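Local coordinates for protein TSE2 (Pseudomonas aeruginosa, PDB 5AKO) that acts as a secreted type VI secretion toxin, likely an NAD-dependent cytotoxin that attacks both bacterial and eukaryotic cells from within their cytoplasm, at residues Y34-K39 and G107-A112; P125-V130 and M158-N163. One frame throughout, in Å; residues are numbered along the deposited sequence.

Contact 1. Residues Y34-K39 and G107-A112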
ATOM      1  N   TYR C  34      -4.326 -27.651   4.497  1.00 26.93           N
ATOM      2  CA  TYR C  34      -4.858 -27.563   5.835  1.00 29.25           C
ATOM      3  C   TYR C  34      -5.534 -26.208   6.020  1.00 30.97           C
ATOM      4  O   TYR C  34      -4.946 -25.175   5.728  1.00 28.45           O
ATOM      5  CB  TYR C  34      -3.718 -27.668   6.867  1.00 28.57           C
ATOM      6  CG  TYR C  34      -2.952 -28.942   6.811  1.00 32.27           C
ATOM      7  CD1 TYR C  34      -1.877 -29.107   5.902  1.00 32.83           C
ATOM      8  CD2 TYR C  34      -3.277 -30.017   7.649  1.00 35.91           C
ATOM      9  CE1 TYR C  34      -1.156 -30.288   5.848  1.00 32.37           C
ATOM     10  CE2 TYR C  34      -2.548 -31.217   7.607  1.00 35.27           C
ATOM     11  CZ  TYR C  34      -1.480 -31.331   6.705  1.00 35.82           C
ATOM     12  OH  TYR C  34      -0.751 -32.498   6.648  1.00 37.89           O
ATOM     13  N   ARG C  35      -6.733 -26.223   6.595  1.00 31.90           N
ATOM     14  CA  ARG C  35      -7.540 -25.021   6.838  1.00 30.50           C
ATOM     15  C   ARG C  35      -7.653 -24.827   8.325  1.00 29.61           C
ATOM     16  O   ARG C  35      -8.152 -25.703   9.019  1.00 33.83           O
ATOM     17  CB  ARG C  35      -8.918 -25.269   6.241  1.00 31.73           C
ATOM     18  CG  ARG C  35     -10.009 -24.331   6.679  1.00 32.51           C
ATOM     19  CD  ARG C  35      -9.768 -22.968   6.113  1.00 33.83           C
ATOM     20  NE  ARG C  35     -10.858 -22.051   6.369  1.00 32.66           N
ATOM     21  CZ  ARG C  35     -10.825 -20.746   6.102  1.00 30.74           C
ATOM     22  NH1 ARG C  35      -9.748 -20.171   5.570  1.00 36.89           N
ATOM     23  NH2 ARG C  35     -11.856 -19.997   6.400  1.00 26.58           N
ATOM     24  N   ALA C  36      -7.153 -23.714   8.843  1.00 31.31           N
ATOM     25  CA  ALA C  36      -7.260 -23.417  10.267  1.00 31.49           C
ATOM     26  C   ALA C  36      -8.753 -23.265  10.672  1.00 33.20           C
ATOM     27  O   ALA C  36      -9.544 -22.709   9.915  1.00 31.74           O
ATOM     28  CB  ALA C  36      -6.526 -22.152  10.592  1.00 30.91           C
ATOM     29  N   VAL C  37      -9.087 -23.813  11.842  1.00 33.29           N
ATOM     30  CA  VAL C  37     -10.420 -23.860  12.362  1.00 36.45           C
ATOM     31  C   VAL C  37     -10.414 -23.166  13.720  1.00 36.35           C
ATOM     32  O   VAL C  37      -9.784 -23.635  14.654  1.00 33.63           O
ATOM     33  CB  VAL C  37     -10.912 -25.304  12.586  1.00 38.90           C
ATOM     34  CG1 VAL C  37     -12.299 -25.296  13.223  1.00 40.30           C
ATOM     35  CG2 VAL C  37     -10.976 -26.064  11.288  1.00 40.53           C
ATOM     36  N   PHE C  38     -11.109 -22.043  13.793  1.00 39.38           N
ATOM     37  CA  PHE C  38     -11.307 -21.325  15.036  1.00 43.96           C
ATOM     38  C   PHE C  38     -12.730 -21.608  15.472  1.00 40.60           C
ATOM     39  O   PHE C  38     -13.651 -21.077  14.896  1.00 36.11           O
ATOM     40  CB  PHE C  38     -11.118 -19.832  14.806  1.00 47.57           C
ATOM     41  CG  PHE C  38      -9.712 -19.469  14.449  1.00 49.11           C
ATOM     42  CD1 PHE C  38      -9.288 -19.493  13.119  1.00 55.15           C
ATOM     43  CD2 PHE C  38      -8.797 -19.154  15.429  1.00 46.82           C
ATOM     44  CE1 PHE C  38      -7.967 -19.193  12.781  1.00 55.29           C
ATOM     45  CE2 PHE C  38      -7.487 -18.845  15.097  1.00 53.12           C
ATOM     46  CZ  PHE C  38      -7.067 -18.868  13.773  1.00 53.42           C
ATOM     47  N   LYS C  39     -12.889 -22.461  16.480  1.00 44.88           N
ATOM     48  CA  LYS C  39     -14.207 -22.975  16.855  1.00 50.84           C
ATOM     49  C   LYS C  39     -15.187 -21.841  17.170  1.00 52.08           C
ATOM     50  O   LYS C  39     -16.378 -21.956  16.929  1.00 50.84           O
ATOM     51  CB  LYS C  39     -14.077 -23.977  18.029  1.00 50.15           C
ATOM     52  N   GLY C 107      -0.901 -26.314  11.653  1.00 36.91           N
ATOM     53  CA  GLY C 107      -0.510 -25.538  12.817  1.00 35.90           C
ATOM     54  C   GLY C 107       0.110 -24.199  12.448  1.00 38.17           C
ATOM     55  O   GLY C 107       0.714 -23.546  13.265  1.00 37.38           O
ATOM     56  N   VAL C 108      -0.070 -23.772  11.209  1.00 38.96           N
ATOM     57  CA  VAL C 108       0.481 -22.493  10.757  1.00 40.31           C
ATOM     58  C   VAL C 108      -0.086 -21.378  11.619  1.00 40.07           C
ATOM     59  O   VAL C 108       0.639 -20.488  12.020  1.00 43.30           O
ATOM     60  CB  VAL C 108       0.160 -22.241   9.260  1.00 42.95           C
ATOM     61  CG1 VAL C 108       0.567 -20.835   8.838  1.00 43.59           C
ATOM     62  CG2 VAL C 108       0.871 -23.267   8.383  1.00 41.60           C
ATOM     63  N   LEU C 109      -1.378 -21.451  11.921  1.00 37.10           N
ATOM     64  CA  LEU C 109      -1.986 -20.516  12.805  1.00 39.41           C
ATOM     65  C   LEU C 109      -2.005 -21.113  14.237  1.00 42.04           C
ATOM     66  O   LEU C 109      -2.858 -21.949  14.585  1.00 37.22           O
ATOM     67  CB  LEU C 109      -3.396 -20.200  12.328  1.00 44.25           C
ATOM     68  CG  LEU C 109      -3.560 -19.221  11.170  1.00 44.08           C
ATOM     69  CD1 LEU C 109      -3.134 -19.851   9.882  1.00 48.16           C
ATOM     70  CD2 LEU C 109      -5.001 -18.791  11.054  1.00 46.66           C
ATOM     71  N   ARG C 110      -1.076 -20.650  15.057  1.00 38.11           N
ATOM     72  CA  ARG C 110      -0.844 -21.267  16.346  1.00 43.22           C
ATOM     73  C   ARG C 110      -2.042 -21.170  17.273  1.00 44.40           C
ATOM     74  O   ARG C 110      -2.313 -22.093  18.027  1.00 45.00           O
ATOM     75  CB  ARG C 110       0.465 -20.729  16.979  1.00 45.41           C
ATOM     76  CG  ARG C 110       1.709 -21.401  16.342  1.00 47.70           C
ATOM     77  CD  ARG C 110       2.891 -20.477  16.027  1.00 52.39           C
ATOM     78  NE  ARG C 110       3.939 -20.420  17.061  1.00 49.02           N
ATOM     79  N   ARG C 111      -2.818 -20.108  17.154  1.00 44.69           N
ATOM     80  CA  ARG C 111      -3.938 -19.945  18.040  1.00 42.83           C
ATOM     81  C   ARG C 111      -5.243 -20.576  17.563  1.00 44.53           C
ATOM     82  O   ARG C 111      -6.273 -20.272  18.121  1.00 47.09           O
ATOM     83  CB  ARG C 111      -4.124 -18.470  18.320  1.00 47.02           C
ATOM     84  CG  ARG C 111      -3.099 -17.970  19.334  1.00 48.77           C
ATOM     85  CD  ARG C 111      -2.764 -16.499  19.110  1.00 52.35           C
ATOM     86  NE  ARG C 111      -1.586 -15.995  19.828  1.00 58.44           N
ATOM     87  CZ  ARG C 111      -0.332 -15.976  19.362  1.00 62.70           C
ATOM     88  NH1 ARG C 111      -0.035 -16.483  18.164  1.00 67.55           N
ATOM     89  NH2 ARG C 111       0.650 -15.452  20.112  1.00 63.50           N
ATOM     90  N   ALA C 112      -5.211 -21.462  16.566  1.00 40.76           N
ATOM     91  CA  ALA C 112      -6.421 -22.143  16.102  1.00 42.04           C
ATOM     92  C   ALA C 112      -6.669 -23.320  17.009  1.00 43.77           C
ATOM     93  O   ALA C 112      -5.779 -23.710  17.749  1.00 44.97           O
ATOM     94  CB  ALA C 112      -6.264 -22.640  14.657  1.00 40.63           C
TER
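Phe-38 and Ala-112 meet with a methyl group over a ring face: Ala-112 CB sits 4.1 Å from the centroid of the Phe-38 ring and 17° off the ring normal, a CH-pi contact displaced toward the rim. Leu-109 meets the same ring from another direction. Its CD2 methyl lies in the plane of the ring, beyond the edge formed by CE1 and CZ, and comes within 3.4 Å of Phe-38 CZ; the two side chains cross at about a right angle. With CG beside its backbone N and anti to its carbonyl carbon (chi1 -66°), Phe-38 turns its ring toward the turn, one face to Ala-112 and the CE1-CZ edge to Leu-109. The backbone of the turn adds to the fit, with Arg-111 O meeting Phe-38 CE2 obliquely at 3.6 Å.

Two residues earlier, on strand 33-37, Ala-36 projects toward the turn. Its CB touches Leu-109 CD2 at 3.7 Å and Ala-112 CB at 4.1 Å, so the two residues that touch the ring also touch this methyl. Val-37 points its side chain away and offers its backbone instead, the O of Val-37 lying 3.7 Å from Ala-112 CB. No hydrogen bond crosses between 34-39 and 107-112; the side-chain contacts are apolar, with two backbone carbonyl oxygens against carbon. Leu-109 and Ala-112 are the two ends of a type I turn, closed by the hydrogen bond from Ala-112 N to Leu-109 O.

The backbone N-H groups of Arg-110 and Arg-111 each hydrogen-bond to an acidic side chain of another protein in the assembly, which also packs on Phe-38 and Leu-109. Leu-109 also packs on Phe-103 of strand 100-103. Just past the turn the chain enters strand 114-118, the antiparallel partner of strand 33-37, with Val-37 bonded through its backbone to Asp-113 and Gly-114.

Contact 2. Residues P125-V130 and M158-N163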
ATOM      1  N   PRO C 125     -14.522 -29.361  -6.559  1.00 33.14           N
ATOM      2  CA  PRO C 125     -15.785 -29.129  -7.244  1.00 33.65           C
ATOM      3  C   PRO C 125     -15.607 -28.410  -8.579  1.00 37.57           C
ATOM      4  O   PRO C 125     -14.719 -27.535  -8.702  1.00 34.35           O
ATOM      5  CB  PRO C 125     -16.562 -28.281  -6.247  1.00 34.02           C
ATOM      6  CG  PRO C 125     -16.044 -28.750  -4.924  1.00 34.22           C
ATOM      7  CD  PRO C 125     -14.580 -28.927  -5.154  1.00 32.81           C
ATOM      8  N   PRO C 126     -16.437 -28.764  -9.567  1.00 38.95           N
ATOM      9  CA  PRO C 126     -16.241 -28.374 -10.954  1.00 42.56           C
ATOM     10  C   PRO C 126     -16.002 -26.899 -11.236  1.00 41.17           C
ATOM     11  O   PRO C 126     -15.235 -26.573 -12.156  1.00 44.57           O
ATOM     12  CB  PRO C 126     -17.551 -28.837 -11.660  1.00 45.55           C
ATOM     13  CG  PRO C 126     -18.525 -29.146 -10.557  1.00 45.95           C
ATOM     14  CD  PRO C 126     -17.640 -29.613  -9.419  1.00 42.93           C
ATOM     15  N   ASP C 127     -16.642 -26.007 -10.506  1.00 41.29           N
ATOM     16  CA  ASP C 127     -16.448 -24.571 -10.797  1.00 42.57           C
ATOM     17  C   ASP C 127     -15.499 -23.824  -9.832  1.00 36.87           C
ATOM     18  O   ASP C 127     -15.486 -22.599  -9.803  1.00 34.42           O
ATOM     19  CB  ASP C 127     -17.814 -23.881 -10.847  1.00 46.03           C
ATOM     20  CG  ASP C 127     -18.631 -24.292 -12.048  1.00 48.00           C
ATOM     21  OD1 ASP C 127     -18.063 -24.260 -13.176  1.00 54.14           O
ATOM     22  OD2 ASP C 127     -19.831 -24.619 -11.857  1.00 45.98           O
ATOM     23  N   LEU C 128     -14.685 -24.566  -9.089  1.00 33.03           N
ATOM     24  CA  LEU C 128     -13.711 -23.981  -8.195  1.00 31.11           C
ATOM     25  C   LEU C 128     -12.355 -24.339  -8.676  1.00 31.64           C
ATOM     26  O   LEU C 128     -12.197 -25.250  -9.508  1.00 32.28           O
ATOM     27  CB  LEU C 128     -13.880 -24.537  -6.801  1.00 31.55           C
ATOM     28  CG  LEU C 128     -15.160 -24.195  -6.043  1.00 33.83           C
ATOM     29  CD1 LEU C 128     -15.071 -24.724  -4.625  1.00 37.07           C
ATOM     30  CD2 LEU C 128     -15.420 -22.695  -6.007  1.00 35.64           C
ATOM     31  N   LYS C 129     -11.362 -23.601  -8.199  1.00 29.02           N
ATOM     32  CA  LYS C 129      -9.976 -23.966  -8.439  1.00 27.80           C
ATOM     33  C   LYS C 129      -9.162 -23.532  -7.252  1.00 29.58           C
ATOM     34  O   LYS C 129      -9.638 -22.738  -6.441  1.00 30.70           O
ATOM     35  CB  LYS C 129      -9.452 -23.367  -9.729  1.00 27.70           C
ATOM     36  CG  LYS C 129      -9.383 -21.850  -9.758  1.00 29.36           C
ATOM     37  CD  LYS C 129      -9.217 -21.318 -11.181  1.00 30.35           C
ATOM     38  CE  LYS C 129      -8.945 -19.825 -11.189  1.00 31.72           C
ATOM     39  NZ  LYS C 129      -8.722 -19.328 -12.564  1.00 29.86           N
ATOM     40  N   VAL C 130      -7.954 -24.074  -7.162  1.00 28.98           N
ATOM     41  CA  VAL C 130      -7.068 -23.876  -6.040  1.00 29.19           C
ATOM     42  C   VAL C 130      -5.792 -23.345  -6.596  1.00 30.66           C
ATOM     43  O   VAL C 130      -5.146 -24.014  -7.367  1.00 34.56           O
ATOM     44  CB  VAL C 130      -6.789 -25.212  -5.335  1.00 28.11           C
ATOM     45  CG1 VAL C 130      -5.851 -25.030  -4.154  1.00 26.34           C
ATOM     46  CG2 VAL C 130      -8.106 -25.826  -4.901  1.00 26.37           C
ATOM     47  N   MET C 158     -20.746 -20.798  -2.123  1.00 36.84           N
ATOM     48  CA  MET C 158     -20.937 -21.469  -0.838  1.00 35.06           C
ATOM     49  C   MET C 158     -21.273 -22.944  -1.077  1.00 34.57           C
ATOM     50  O   MET C 158     -20.727 -23.839  -0.394  1.00 35.58           O
ATOM     51  CB  MET C 158     -22.034 -20.792  -0.014  1.00 36.37           C
ATOM     52  CG  MET C 158     -21.651 -19.429   0.543  1.00 43.25           C
ATOM     53  SD  MET C 158     -23.009 -18.458   1.220  1.00 45.50           S
ATOM     54  CE  MET C 158     -23.201 -19.125   2.876  1.00 48.77           C
ATOM     55  N   GLY C 159     -22.155 -23.200  -2.049  1.00 31.83           N
ATOM     56  CA  GLY C 159     -22.578 -24.578  -2.324  1.00 31.67           C
ATOM     57  C   GLY C 159     -21.390 -25.443  -2.698  1.00 30.99           C
ATOM     58  O   GLY C 159     -21.229 -26.576  -2.198  1.00 32.69           O
ATOM     59  N   GLN C 160     -20.531 -24.901  -3.558  1.00 29.25           N
ATOM     60  CA  GLN C 160     -19.394 -25.664  -4.022  1.00 32.17           C
ATOM     61  C   GLN C 160     -18.421 -25.878  -2.888  1.00 31.53           C
ATOM     62  O   GLN C 160     -17.819 -26.948  -2.775  1.00 31.12           O
ATOM     63  CB  GLN C 160     -18.744 -24.997  -5.195  1.00 37.00           C
ATOM     64  CG  GLN C 160     -19.681 -24.791  -6.372  1.00 38.53           C
ATOM     65  CD  GLN C 160     -19.612 -25.914  -7.332  1.00 45.82           C
ATOM     66  OE1 GLN C 160     -18.719 -25.949  -8.216  1.00 54.44           O
ATOM     67  NE2 GLN C 160     -20.491 -26.886  -7.144  1.00 48.20           N
ATOM     68  N   LEU C 161     -18.281 -24.886  -2.019  1.00 29.94           N
ATOM     69  CA  LEU C 161     -17.344 -25.032  -0.912  1.00 32.71           C
ATOM     70  C   LEU C 161     -17.835 -26.116   0.092  1.00 35.37           C
ATOM     71  O   LEU C 161     -17.027 -26.901   0.620  1.00 33.42           O
ATOM     72  CB  LEU C 161     -17.106 -23.671  -0.239  1.00 31.75           C
ATOM     73  CG  LEU C 161     -16.382 -22.676  -1.140  1.00 30.30           C
ATOM     74  CD1 LEU C 161     -16.572 -21.263  -0.603  1.00 34.01           C
ATOM     75  CD2 LEU C 161     -14.898 -23.007  -1.252  1.00 29.68           C
ATOM     76  N   ASP C 162     -19.151 -26.196   0.300  1.00 33.17           N
ATOM     77  CA  ASP C 162     -19.723 -27.323   1.045  1.00 38.30           C
ATOM     78  C   ASP C 162     -19.403 -28.706   0.415  1.00 37.03           C
ATOM     79  O   ASP C 162     -18.933 -29.624   1.098  1.00 32.60           O
ATOM     80  CB  ASP C 162     -21.222 -27.086   1.273  1.00 43.72           C
ATOM     81  CG  ASP C 162     -21.478 -25.930   2.276  1.00 52.05           C
ATOM     82  OD1 ASP C 162     -20.572 -25.639   3.112  1.00 54.80           O
ATOM     83  OD2 ASP C 162     -22.559 -25.300   2.212  1.00 54.79           O
ATOM     84  N   ASN C 163     -19.595 -28.843  -0.893  1.00 36.00           N
ATOM     85  CA  ASN C 163     -19.183 -30.065  -1.552  1.00 35.38           C
ATOM     86  C   ASN C 163     -17.706 -30.335  -1.460  1.00 34.44           C
ATOM     87  O   ASN C 163     -17.306 -31.483  -1.427  1.00 39.03           O
ATOM     88  CB  ASN C 163     -19.601 -30.076  -3.015  1.00 40.16           C
ATOM     89  CG  ASN C 163     -21.102 -30.173  -3.180  1.00 38.76           C
ATOM     90  OD1 ASN C 163     -21.819 -30.498  -2.236  1.00 42.07           O
ATOM     91  ND2 ASN C 163     -21.578 -29.861  -4.347  1.00 37.89           N
TER
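A type I turn, Pro-125 to Leu-128, leads into strand 128-136 and packs against helix 154-176 mainly through Gln-160. The amide of Gln-160 reaches into the turn: Asp-127 N donates to Gln-160 OE1 at 3.1 Å, and the donor lies almost exactly in line with the C=O bond (177°). At the hydrogen the bond is a little bent, 153°. Gln-160 gets there by bending its chain at chi2 (-93°), which brings OE1 round to the backbone of the turn and within 3.5 Å of Asp-127 CB.

This is strand-to-helix packing, in which the turn and the first residue of the strand lie against one flank of the long C-terminal helix within the ADP-ribosyltransferase-like toxin domain. Leu-128 runs past Gln-160 in the opposite direction, with CD1 of Leu-128 3.7 Å from Gln-160 CB. The same CD1 reaches Leu-161 CD2 at 3.8 Å, those two leucines crossing at about a right angle. Beside Leu-128, the CG of Pro-125 touches the helix backbone, 3.3 Å from Gln-160 O. Pro-125 also packs on Phe-164, one turn further along the helix, and Leu-128 on Leu-157.

In the fold
Contact 1 and contact 2 stand on opposite sides of the chain's centre, their own centres 21 Å apart and their nearest atoms about 9 Å apart, so neither touches the other. They follow in series along the chain. The four-stranded antiparallel sheet connects them: strand 128-136 starts in contact 2 and pairs with strand 141-148, which in turn pairs with strand 100-103. Segment 34-39 is tied to that last strand twice, by Arg-35 NH1 bonding to Ser-101 O and by a backbone hydrogen bond between Tyr-34 and Phe-103. Contact 1 lies where another protein binds, whereas contact 2 is untouched by other chains of the assembly.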